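Local structure of ABC transporter ATP-binding protein (Leptospira interrogans serovar Copenhageni, 4HZI) at residues G111-S116 against I182-S187; T131-L136 against E149-T154; L195-P200 against S227-H232; F215-H220 against P238-K243. The protein probably binds and hydrolyses ATP as the ATPase subunit of an orphan ABC transporter involved in manganese utilization and tolerance. All coordinates share one frame; numbering follows the deposited sequence.

Contact 1 of 4, residues G111-S116 against I182-S187; sequences GILDSS and ILFLRS
L113 lies across the side of the helix formed by L183 and F184. Its side chain crosses both at about a right angle. With CG anti to the backbone N (chi1 -164°), the branch point reaches the helix between L183 and F184, and the methyls part there. CD2 meets L183 CB at 3.9 Å. CD1 meets F184 CB at 3.8 Å and sits at the edge of the phenyl ring, near its plane. Further along the helix, the S187 side chain puts its carbon, not its hydroxyl, against the strand. S187 CB is 3.3 Å from I112 O. S187 OG turns back to donate to F184 O at 2.7 Å, on a lone pair in the carbonyl plane. G111 makes a CA-H...O contact, with G111 CA 3.3 Å from S187 O. A bridging water lies 2.7 Å from L183 O and 3.2 Å from R186 NH1, in the plane of the guanidinium, and also reaches I112 O. R186 NE bonds to T134 OG1. Residues 111-113, on an outermost strand of the mixed sheet within this chain, run nearly antiparallel to helix residues 182-187. Strand 194-198 pairs with strand 110-113, and F212 of helix 206-222 also packs on L113.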
# COMPACT_ATOMS: atom_id res chain seq x y z
N GLY A 111 -3.74 9.44 -21.41
CA GLY A 111 -4.59 8.54 -20.61
C GLY A 111 -4.13 8.51 -19.18
O GLY A 111 -2.94 8.57 -18.92
N ILE A 112 -5.06 8.43 -18.23
CA ILE A 112 -4.73 8.31 -16.84
C ILE A 112 -5.38 7.11 -16.24
O ILE A 112 -6.60 6.93 -16.40
CB ILE A 112 -5.27 9.48 -15.98
CG1 ILE A 112 -4.76 10.81 -16.48
CG2 ILE A 112 -4.88 9.26 -14.50
CD1 ILE A 112 -3.29 11.02 -16.22
N LEU A 113 -4.58 6.31 -15.54
CA LEU A 113 -5.13 5.25 -14.69
C LEU A 113 -4.90 5.69 -13.24
O LEU A 113 -3.76 5.69 -12.73
CB LEU A 113 -4.46 3.92 -14.99
CG LEU A 113 -5.14 2.62 -14.48
CD1 LEU A 113 -4.28 1.41 -14.78
CD2 LEU A 113 -5.48 2.62 -13.01
N ASP A 114 -5.98 6.07 -12.56
CA ASP A 114 -5.92 6.41 -11.13
C ASP A 114 -7.15 5.82 -10.40
O ASP A 114 -8.27 5.87 -10.89
CB ASP A 114 -5.73 7.92 -10.88
CG ASP A 114 -7.02 8.72 -10.98
OD1 ASP A 114 -7.97 8.30 -11.67
OD2 ASP A 114 -7.06 9.80 -10.35
N SER A 115 -6.90 5.19 -9.26
CA SER A 115 -7.91 4.34 -8.62
C SER A 115 -8.94 5.14 -7.81
O SER A 115 -10.03 4.64 -7.55
CB SER A 115 -7.22 3.28 -7.75
OG SER A 115 -6.20 2.62 -8.50
N SER A 116 -8.59 6.37 -7.42
CA SER A 116 -9.55 7.25 -6.75
C SER A 116 -10.58 7.78 -7.74
O SER A 116 -11.79 7.64 -7.52
CB SER A 116 -8.82 8.41 -6.03
OG SER A 116 -7.66 8.81 -6.73
N ILE A 182 -9.63 -3.15 -16.02
CA ILE A 182 -10.70 -2.43 -16.67
C ILE A 182 -10.44 -0.93 -16.65
O ILE A 182 -10.70 -0.22 -17.65
CB ILE A 182 -12.08 -2.83 -16.08
CG1 ILE A 182 -12.39 -4.31 -16.39
CG2 ILE A 182 -13.17 -1.94 -16.60
CD1 ILE A 182 -12.07 -4.80 -17.77
N LEU A 183 -9.89 -0.43 -15.53
CA LEU A 183 -9.44 0.96 -15.48
C LEU A 183 -8.33 1.24 -16.50
O LEU A 183 -8.30 2.33 -17.09
CB LEU A 183 -9.04 1.39 -14.08
CG LEU A 183 -10.20 1.38 -13.09
CD1 LEU A 183 -9.72 1.74 -11.70
CD2 LEU A 183 -11.29 2.34 -13.54
N PHE A 184 -7.44 0.30 -16.72
CA PHE A 184 -6.46 0.46 -17.77
C PHE A 184 -7.15 0.61 -19.16
O PHE A 184 -6.83 1.51 -19.95
CB PHE A 184 -5.50 -0.69 -17.74
CG PHE A 184 -4.41 -0.62 -18.79
CD1 PHE A 184 -4.60 -1.16 -20.05
CD2 PHE A 184 -3.20 -0.02 -18.52
CE1 PHE A 184 -3.59 -1.12 -21.01
CE2 PHE A 184 -2.19 0.04 -19.46
CZ PHE A 184 -2.39 -0.49 -20.72
N LEU A 185 -8.14 -0.25 -19.43
CA LEU A 185 -8.85 -0.17 -20.71
C LEU A 185 -9.54 1.17 -20.89
O LEU A 185 -9.48 1.79 -21.97
CB LEU A 185 -9.85 -1.34 -20.86
CG LEU A 185 -9.22 -2.71 -20.89
CD1 LEU A 185 -10.23 -3.79 -21.21
CD2 LEU A 185 -8.06 -2.72 -21.88
N ARG A 186 -10.17 1.62 -19.82
CA ARG A 186 -10.80 2.92 -19.79
C ARG A 186 -9.82 4.05 -20.16
O ARG A 186 -10.18 5.02 -20.88
CB ARG A 186 -11.39 3.16 -18.43
CG ARG A 186 -11.98 4.54 -18.27
CD ARG A 186 -12.58 4.75 -16.89
NE ARG A 186 -13.11 6.10 -16.75
CZ ARG A 186 -12.37 7.21 -16.62
NH1 ARG A 186 -11.04 7.16 -16.57
NH2 ARG A 186 -12.97 8.40 -16.55
N SER A 187 -8.59 3.91 -19.65
CA SER A 187 -7.53 4.93 -19.79
C SER A 187 -7.05 5.03 -21.25
O SER A 187 -6.57 6.07 -21.69
CB SER A 187 -6.37 4.63 -18.76
OG SER A 187 -5.43 3.67 -19.26
O HOH W 1 -8.98 4.77 -16.13

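Contact 2 of 4, residues T131-L136 against E149-T154; sequences TILTGL and EEETKT
L133 reaches into the side of helix 148-160 between E151 and T154. Its CD2 methyl lies 3.2 Å from T154 OG1 and 3.7 Å from E150 O. Its CD1 methyl meets the E151 carboxylate, 3.6 Å from OE2. The two side chains of that pair stand at about a right angle. E151 points its CB away from L133, and a bend at chi2 (-97°) brings the carboxylate back over the methyl. K129 is a long, weak ion partner of this group. T154 OG1 touches both L133 CD2 and I132 CG2 (3.8 Å from the latter), while T154 CG2 packs on I132. The other end of the contact is made by L136, whose CD1 rests obliquely on the extended chain of E150 and is 3.7 Å from E150 OE1. That oxygen accepts a bond from S147 N, near the start of the helix, which holds the carboxylate beside the leucine.

A type I turn from L133 to L136 places both leucines on the same partner helix. From within this turn, T134 OG1 donates to T131 O at 2.6 Å. Behind the contact, I132 packs on I182 and L185 of helix 176-188. This small all-helical packing is consistent with the helical subdomain of ABC ATPases, which lies in sequence between the Q-loop and the signature motif.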
# COMPACT_ATOMS: atom_id res chain seq x y z
N THR A 131 -18.17 1.21 -17.87
CA THR A 131 -17.04 1.81 -17.18
C THR A 131 -15.99 2.25 -18.19
O THR A 131 -15.43 3.33 -18.05
CB THR A 131 -16.47 0.81 -16.16
OG1 THR A 131 -17.48 0.55 -15.16
CG2 THR A 131 -15.24 1.36 -15.48
N ILE A 132 -15.75 1.45 -19.21
CA ILE A 132 -14.79 1.83 -20.22
C ILE A 132 -15.30 3.06 -20.98
O ILE A 132 -14.55 3.98 -21.27
CB ILE A 132 -14.45 0.66 -21.13
CG1 ILE A 132 -13.83 -0.44 -20.27
CG2 ILE A 132 -13.51 1.10 -22.25
CD1 ILE A 132 -13.61 -1.72 -20.98
N LEU A 133 -16.58 3.07 -21.29
CA LEU A 133 -17.14 4.18 -22.04
C LEU A 133 -17.08 5.49 -21.26
O LEU A 133 -16.94 6.55 -21.85
CB LEU A 133 -18.58 3.85 -22.46
CG LEU A 133 -18.65 2.75 -23.55
CD1 LEU A 133 -20.06 2.20 -23.61
CD2 LEU A 133 -18.23 3.27 -24.92
N THR A 134 -17.16 5.47 -19.94
CA THR A 134 -17.00 6.74 -19.19
C THR A 134 -15.67 7.43 -19.46
O THR A 134 -15.53 8.62 -19.22
CB THR A 134 -17.09 6.55 -17.68
OG1 THR A 134 -16.03 5.68 -17.26
CG2 THR A 134 -18.45 5.99 -17.30
N GLY A 135 -14.71 6.69 -20.00
CA GLY A 135 -13.42 7.27 -20.35
C GLY A 135 -13.44 8.14 -21.57
O GLY A 135 -12.49 8.84 -21.81
N LEU A 136 -14.49 8.09 -22.37
CA LEU A 136 -14.56 8.92 -23.59
C LEU A 136 -14.45 10.42 -23.25
O LEU A 136 -15.00 10.90 -22.24
CB LEU A 136 -15.83 8.64 -24.36
CG LEU A 136 -15.87 7.26 -25.02
CD1 LEU A 136 -17.30 6.94 -25.41
CD2 LEU A 136 -14.94 7.14 -26.22
N GLU A 149 -21.11 3.61 -32.72
CA GLU A 149 -19.75 3.24 -33.11
C GLU A 149 -18.78 3.25 -31.91
O GLU A 149 -17.81 2.47 -31.84
CB GLU A 149 -19.23 4.18 -34.18
CG GLU A 149 -17.86 3.76 -34.72
CD GLU A 149 -17.24 4.76 -35.69
OE1 GLU A 149 -17.99 5.37 -36.49
OE2 GLU A 149 -16.00 4.93 -35.64
N GLU A 150 -19.01 4.17 -30.99
CA GLU A 150 -18.27 4.16 -29.73
C GLU A 150 -18.49 2.88 -28.90
O GLU A 150 -17.53 2.28 -28.39
CB GLU A 150 -18.61 5.41 -28.91
CG GLU A 150 -17.88 6.64 -29.47
CD GLU A 150 -18.42 7.98 -28.98
OE1 GLU A 150 -19.44 8.02 -28.25
OE2 GLU A 150 -17.78 9.00 -29.34
N GLU A 151 -19.75 2.45 -28.78
CA GLU A 151 -20.04 1.14 -28.16
C GLU A 151 -19.28 0.01 -28.83
O GLU A 151 -18.69 -0.82 -28.14
CB GLU A 151 -21.54 0.81 -28.21
CG GLU A 151 -22.43 1.84 -27.53
CD GLU A 151 -22.81 1.47 -26.12
OE1 GLU A 151 -22.72 0.27 -25.77
OE2 GLU A 151 -23.20 2.38 -25.36
N THR A 152 -19.26 -0.01 -30.16
CA THR A 152 -18.58 -1.06 -30.90
C THR A 152 -17.07 -1.03 -30.65
O THR A 152 -16.43 -2.08 -30.54
CB THR A 152 -18.84 -0.91 -32.43
OG1 THR A 152 -20.25 -0.93 -32.66
CG2 THR A 152 -18.19 -2.05 -33.20
N LYS A 153 -16.50 0.17 -30.59
CA LYS A 153 -15.05 0.30 -30.37
C LYS A 153 -14.64 -0.24 -28.99
O LYS A 153 -13.59 -0.89 -28.83
CB LYS A 153 -14.62 1.75 -30.54
CG LYS A 153 -14.58 2.20 -31.99
CD LYS A 153 -14.29 3.69 -32.12
CE LYS A 153 -13.67 4.00 -33.48
NZ LYS A 153 -13.76 5.44 -33.81
N THR A 154 -15.47 0.01 -27.99
CA THR A 154 -15.22 -0.54 -26.66
C THR A 154 -15.27 -2.05 -26.65
O THR A 154 -14.46 -2.70 -25.98
CB THR A 154 -16.17 0.07 -25.63
OG1 THR A 154 -15.69 1.38 -25.32
CG2 THR A 154 -16.21 -0.76 -24.33

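Contact 3 of 4, residues L195-P200 against S227-H232; sequences LIMDEP and SLYITH
I196 and D198 pair with L228 and I230 as parallel strands 194-198 and 227-231 lie side by side in the core sheet. Helix 206-222 joins them in a beta-alpha-beta crossover, as in P-loop ATPases. The first carries LIMDEP, which fits a Walker B motif. Four backbone bonds knit the pair, from L228 N to L195 O (2.9 Å) through to E199 N to I230 O. On the face carrying I196 and D198, I230 is the main bump. It fills the space between I196, D198 and, from helix 73-80, K73 and V77. Its CD1 is 3.3 Å from I196 CG2, shorter than usual, so the placement of CD1 is doubtful. I230 CG2 lies 3.8 Å from D198 OD1. On the face carrying M197, the thioether bends at chi3 and lays CE against S227 CB at 4.0 Å. The sulfur stands obliquely beside the Y229 ring, 5.5 Å from its centroid, in a Met-aromatic contact. P200 lies against the rim of that ring, CD over one face and CG 3.5 Å from Y229 CE2. Beyond the strands, E199 folds at chi2 toward H232, which matches the position of the family's switch histidine and also packs on D205 of the second subunit. H232 ND1 donates to E199 OE2 at 3.1 Å, 167° at the hydrogen, in the imidazole plane but 23° out of the carboxylate plane, on its syn side.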
# COMPACT_ATOMS: atom_id res chain seq x y z
N LEU A 195 0.27 7.16 -21.66
CA LEU A 195 -0.50 6.74 -20.52
C LEU A 195 0.24 7.01 -19.22
O LEU A 195 1.43 6.69 -19.07
CB LEU A 195 -0.78 5.24 -20.62
CG LEU A 195 -1.43 4.56 -19.42
CD1 LEU A 195 -2.77 5.17 -19.00
CD2 LEU A 195 -1.66 3.12 -19.83
N ILE A 196 -0.46 7.58 -18.27
CA ILE A 196 0.08 7.69 -16.92
C ILE A 196 -0.59 6.70 -15.99
O ILE A 196 -1.81 6.72 -15.85
CB ILE A 196 -0.13 9.10 -16.34
CG1 ILE A 196 0.49 10.18 -17.20
CG2 ILE A 196 0.45 9.13 -14.93
CD1 ILE A 196 0.17 11.61 -16.71
N MET A 197 0.18 5.81 -15.38
CA MET A 197 -0.35 4.89 -14.39
C MET A 197 0.15 5.30 -13.00
O MET A 197 1.30 5.11 -12.64
CB MET A 197 0.05 3.46 -14.69
CG MET A 197 -0.66 2.95 -15.94
SD MET A 197 -0.17 1.28 -16.27
CE MET A 197 1.14 1.67 -17.42
N ASP A 198 -0.75 5.91 -12.25
CA ASP A 198 -0.43 6.54 -10.98
C ASP A 198 -0.73 5.58 -9.83
O ASP A 198 -1.89 5.45 -9.42
CB ASP A 198 -1.29 7.82 -10.88
CG ASP A 198 -0.94 8.69 -9.67
OD1 ASP A 198 0.07 8.40 -8.98
OD2 ASP A 198 -1.70 9.67 -9.44
N GLU A 199 0.28 4.83 -9.38
CA GLU A 199 0.14 3.91 -8.25
C GLU A 199 -0.94 2.84 -8.56
O GLU A 199 -1.83 2.62 -7.74
CB GLU A 199 -0.27 4.70 -7.00
CG GLU A 199 0.83 5.65 -6.53
CD GLU A 199 1.89 4.94 -5.71
OE1 GLU A 199 1.85 3.68 -5.63
OE2 GLU A 199 2.76 5.63 -5.13
N PRO A 200 -0.91 2.26 -9.77
CA PRO A 200 -1.97 1.35 -10.20
C PRO A 200 -2.06 0.09 -9.33
O PRO A 200 -3.12 -0.54 -9.36
CB PRO A 200 -1.53 0.96 -11.60
CG PRO A 200 -0.05 1.01 -11.54
CD PRO A 200 0.20 2.27 -10.73
N SER A 227 4.45 5.05 -21.81
CA SER A 227 3.92 5.16 -20.47
C SER A 227 4.86 5.71 -19.42
O SER A 227 6.07 5.61 -19.53
CB SER A 227 3.34 3.82 -20.00
OG SER A 227 4.31 2.91 -19.62
N LEU A 228 4.22 6.21 -18.37
CA LEU A 228 4.87 6.69 -17.17
C LEU A 228 4.19 6.03 -16.01
O LEU A 228 3.02 6.19 -15.82
CB LEU A 228 4.73 8.22 -17.04
CG LEU A 228 5.29 8.87 -15.79
CD1 LEU A 228 6.80 8.69 -15.67
CD2 LEU A 228 5.00 10.37 -15.79
N TYR A 229 4.93 5.26 -15.25
CA TYR A 229 4.45 4.45 -14.15
C TYR A 229 4.96 5.06 -12.87
O TYR A 229 6.18 5.20 -12.65
CB TYR A 229 4.99 3.04 -14.31
CG TYR A 229 4.42 1.95 -13.43
CD1 TYR A 229 4.88 1.75 -12.12
CD2 TYR A 229 3.44 1.08 -13.91
CE1 TYR A 229 4.37 0.73 -11.34
CE2 TYR A 229 2.94 0.06 -13.12
CZ TYR A 229 3.37 -0.09 -11.84
OH TYR A 229 2.87 -1.11 -11.06
N ILE A 230 4.04 5.41 -11.99
CA ILE A 230 4.40 6.09 -10.74
C ILE A 230 4.19 5.19 -9.54
O ILE A 230 3.10 4.66 -9.33
CB ILE A 230 3.53 7.35 -10.60
CG1 ILE A 230 3.79 8.28 -11.82
CG2 ILE A 230 3.85 8.13 -9.30
CD1 ILE A 230 2.56 8.64 -12.49
N THR A 231 5.24 5.04 -8.73
CA THR A 231 5.22 4.16 -7.59
C THR A 231 6.19 4.60 -6.50
O THR A 231 7.14 5.36 -6.75
CB THR A 231 5.52 2.69 -8.01
OG1 THR A 231 5.34 1.82 -6.89
CG2 THR A 231 6.90 2.55 -8.53
N HIS A 232 5.92 4.09 -5.30
CA HIS A 232 6.89 4.14 -4.20
C HIS A 232 7.41 2.76 -3.84
O HIS A 232 8.19 2.63 -2.92
CB HIS A 232 6.36 4.87 -2.97
CG HIS A 232 5.27 4.15 -2.26
ND1 HIS A 232 3.95 4.31 -2.62
CD2 HIS A 232 5.26 3.35 -1.16
CE1 HIS A 232 3.18 3.61 -1.80
NE2 HIS A 232 3.95 3.00 -0.92

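Contact 4 of 4, residues F215-H220 against P238-K243; sequences FLKEYH and PDFYSK
L216 opens the contact from helix 206-222. Its CD1 touches P238 CG at 4.2 Å, and its CB lies 4.4 Å from F240 CE2. K217 comes next. Its chain crosses D239 at about a right angle and bends at chi3 (123°), bringing CE and NZ beside the carboxylate. The salt bridge from K217 NZ to D239 OD2 is long, at 3.5 Å. A water accepts from both K217 NZ and D239 N, adding a second link between the lysine and the loop. One turn beyond L216, H220 stacks on F240. The rings form an offset stack, with centroids 4.2 Å apart and planes only 7° from parallel, and the side chains run past each other in opposite directions. Each CB therefore lies over the other ring: F240 CB is 3.7 Å from the H220 centroid, and H220 CB makes the reciprocal CH-pi contact. H62 adds an edge-to-face ring on F240. The type I turn P238-Y241 presents these loop groups to the helix. The chemistry is mixed: apolar and aromatic packing probably gives most of the hold, while the long ion pair and its water add a weaker polar link at the margin.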
# COMPACT_ATOMS: atom_id res chain seq x y z
N PHE A 215 -1.67 -8.92 -16.91
CA PHE A 215 -2.44 -8.28 -17.92
C PHE A 215 -1.64 -7.19 -18.60
O PHE A 215 -1.70 -7.07 -19.82
CB PHE A 215 -3.72 -7.74 -17.33
CG PHE A 215 -4.38 -6.69 -18.17
CD1 PHE A 215 -5.32 -7.04 -19.12
CD2 PHE A 215 -4.08 -5.37 -17.99
CE1 PHE A 215 -5.93 -6.07 -19.89
CE2 PHE A 215 -4.68 -4.40 -18.74
CZ PHE A 215 -5.61 -4.75 -19.69
N LEU A 216 -0.89 -6.37 -17.84
CA LEU A 216 -0.06 -5.34 -18.46
C LEU A 216 0.98 -5.88 -19.39
O LEU A 216 1.23 -5.31 -20.46
CB LEU A 216 0.73 -4.55 -17.42
CG LEU A 216 0.10 -3.30 -16.91
CD1 LEU A 216 1.14 -2.64 -15.96
CD2 LEU A 216 -0.22 -2.39 -18.10
N LYS A 217 1.63 -6.94 -18.96
CA LYS A 217 2.66 -7.53 -19.76
C LYS A 217 2.11 -8.10 -21.05
O LYS A 217 2.77 -8.06 -22.08
CB LYS A 217 3.38 -8.62 -19.00
CG LYS A 217 4.32 -8.12 -17.93
CD LYS A 217 4.98 -9.31 -17.24
CE LYS A 217 6.48 -9.22 -17.33
NZ LYS A 217 7.18 -10.26 -16.54
N GLU A 218 0.90 -8.61 -20.99
CA GLU A 218 0.25 -9.22 -22.12
C GLU A 218 -0.14 -8.14 -23.11
O GLU A 218 0.06 -8.27 -24.32
CB GLU A 218 -0.96 -10.02 -21.63
CG GLU A 218 -1.65 -10.83 -22.70
CD GLU A 218 -2.02 -12.23 -22.22
OE1 GLU A 218 -2.35 -12.39 -21.02
OE2 GLU A 218 -1.96 -13.16 -23.06
N TYR A 219 -0.65 -7.04 -22.59
CA TYR A 219 -0.98 -5.91 -23.40
C TYR A 219 0.28 -5.41 -24.14
O TYR A 219 0.24 -5.14 -25.36
CB TYR A 219 -1.64 -4.80 -22.54
CG TYR A 219 -2.10 -3.64 -23.37
CD1 TYR A 219 -3.36 -3.62 -23.92
CD2 TYR A 219 -1.24 -2.57 -23.65
CE1 TYR A 219 -3.77 -2.58 -24.74
CE2 TYR A 219 -1.64 -1.51 -24.44
CZ TYR A 219 -2.91 -1.53 -25.01
OH TYR A 219 -3.34 -0.47 -25.78
N HIS A 220 1.38 -5.26 -23.40
CA HIS A 220 2.63 -4.78 -23.93
C HIS A 220 3.18 -5.71 -25.02
O HIS A 220 3.79 -5.24 -25.97
CB HIS A 220 3.64 -4.66 -22.82
CG HIS A 220 5.01 -4.27 -23.26
ND1 HIS A 220 6.03 -5.18 -23.44
CD2 HIS A 220 5.53 -3.06 -23.59
CE1 HIS A 220 7.11 -4.56 -23.86
NE2 HIS A 220 6.83 -3.27 -23.96
N PRO A 238 6.92 -3.57 -13.52
CA PRO A 238 7.10 -4.66 -14.48
C PRO A 238 8.42 -4.59 -15.24
O PRO A 238 9.01 -3.51 -15.42
CB PRO A 238 5.97 -4.46 -15.49
CG PRO A 238 5.12 -3.41 -14.99
CD PRO A 238 5.76 -2.73 -13.81
N ASP A 239 8.81 -5.72 -15.80
CA ASP A 239 10.06 -5.82 -16.53
C ASP A 239 10.22 -4.95 -17.77
O ASP A 239 11.35 -4.69 -18.19
CB ASP A 239 10.34 -7.29 -16.92
CG ASP A 239 9.39 -7.82 -18.05
OD1 ASP A 239 8.37 -7.19 -18.42
OD2 ASP A 239 9.70 -8.93 -18.56
N PHE A 240 9.15 -4.50 -18.40
CA PHE A 240 9.33 -3.73 -19.63
C PHE A 240 9.69 -2.23 -19.42
O PHE A 240 9.90 -1.51 -20.35
CB PHE A 240 8.17 -3.89 -20.59
CG PHE A 240 6.86 -3.43 -20.08
CD1 PHE A 240 6.48 -2.08 -20.15
CD2 PHE A 240 5.96 -4.32 -19.56
CE1 PHE A 240 5.26 -1.66 -19.69
CE2 PHE A 240 4.73 -3.91 -19.08
CZ PHE A 240 4.37 -2.56 -19.12
N TYR A 241 9.72 -1.78 -18.17
CA TYR A 241 10.18 -0.42 -17.84
C TYR A 241 11.67 -0.33 -18.01
O TYR A 241 12.45 -1.04 -17.36
CB TYR A 241 9.69 -0.00 -16.42
CG TYR A 241 8.25 0.40 -16.57
CD1 TYR A 241 7.90 1.67 -17.02
CD2 TYR A 241 7.23 -0.54 -16.39
CE1 TYR A 241 6.57 1.99 -17.29
CE2 TYR A 241 5.90 -0.22 -16.67
CZ TYR A 241 5.56 1.01 -17.10
OH TYR A 241 4.21 1.28 -17.37
N SER A 242 12.10 0.52 -18.92
CA SER A 242 13.52 0.59 -19.27
C SER A 242 14.25 1.86 -18.79
O SER A 242 15.48 1.93 -18.86
CB SER A 242 13.65 0.51 -20.79
OG SER A 242 13.18 1.70 -21.41
N LYS A 243 13.50 2.86 -18.34
CA LYS A 243 14.06 4.17 -17.92
C LYS A 243 13.42 4.50 -16.59
O LYS A 243 12.30 4.04 -16.31
CB LYS A 243 13.64 5.29 -18.86
CG LYS A 243 14.03 5.14 -20.32
CD LYS A 243 15.50 5.46 -20.50
CE LYS A 243 15.74 6.95 -20.42
NZ LYS A 243 16.75 7.36 -21.43
O HOH W 2 7.98 -8.18 -14.69

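Contacts 1 and 3 share the core sheet: G111 O bonds to I196 N at 2.7 Å, and their centres are about 10 Å apart. Contact 4 adjoins contact 3 about 12 Å away, centre to centre, with S227 OG and Y241 OH 2.8 Å apart. F184 of contact 1 also packs on F215, L216 and Y219 of contact 4. Contact 2 is peripheral. It meets contact 1 through R186 NE and T134 OG1 at 3.0 Å, but its centre is about 23 Å from that of contact 3. The probable nucleotide site lies by contact 3, where E199 and I230 touch K73 of the likely P-loop.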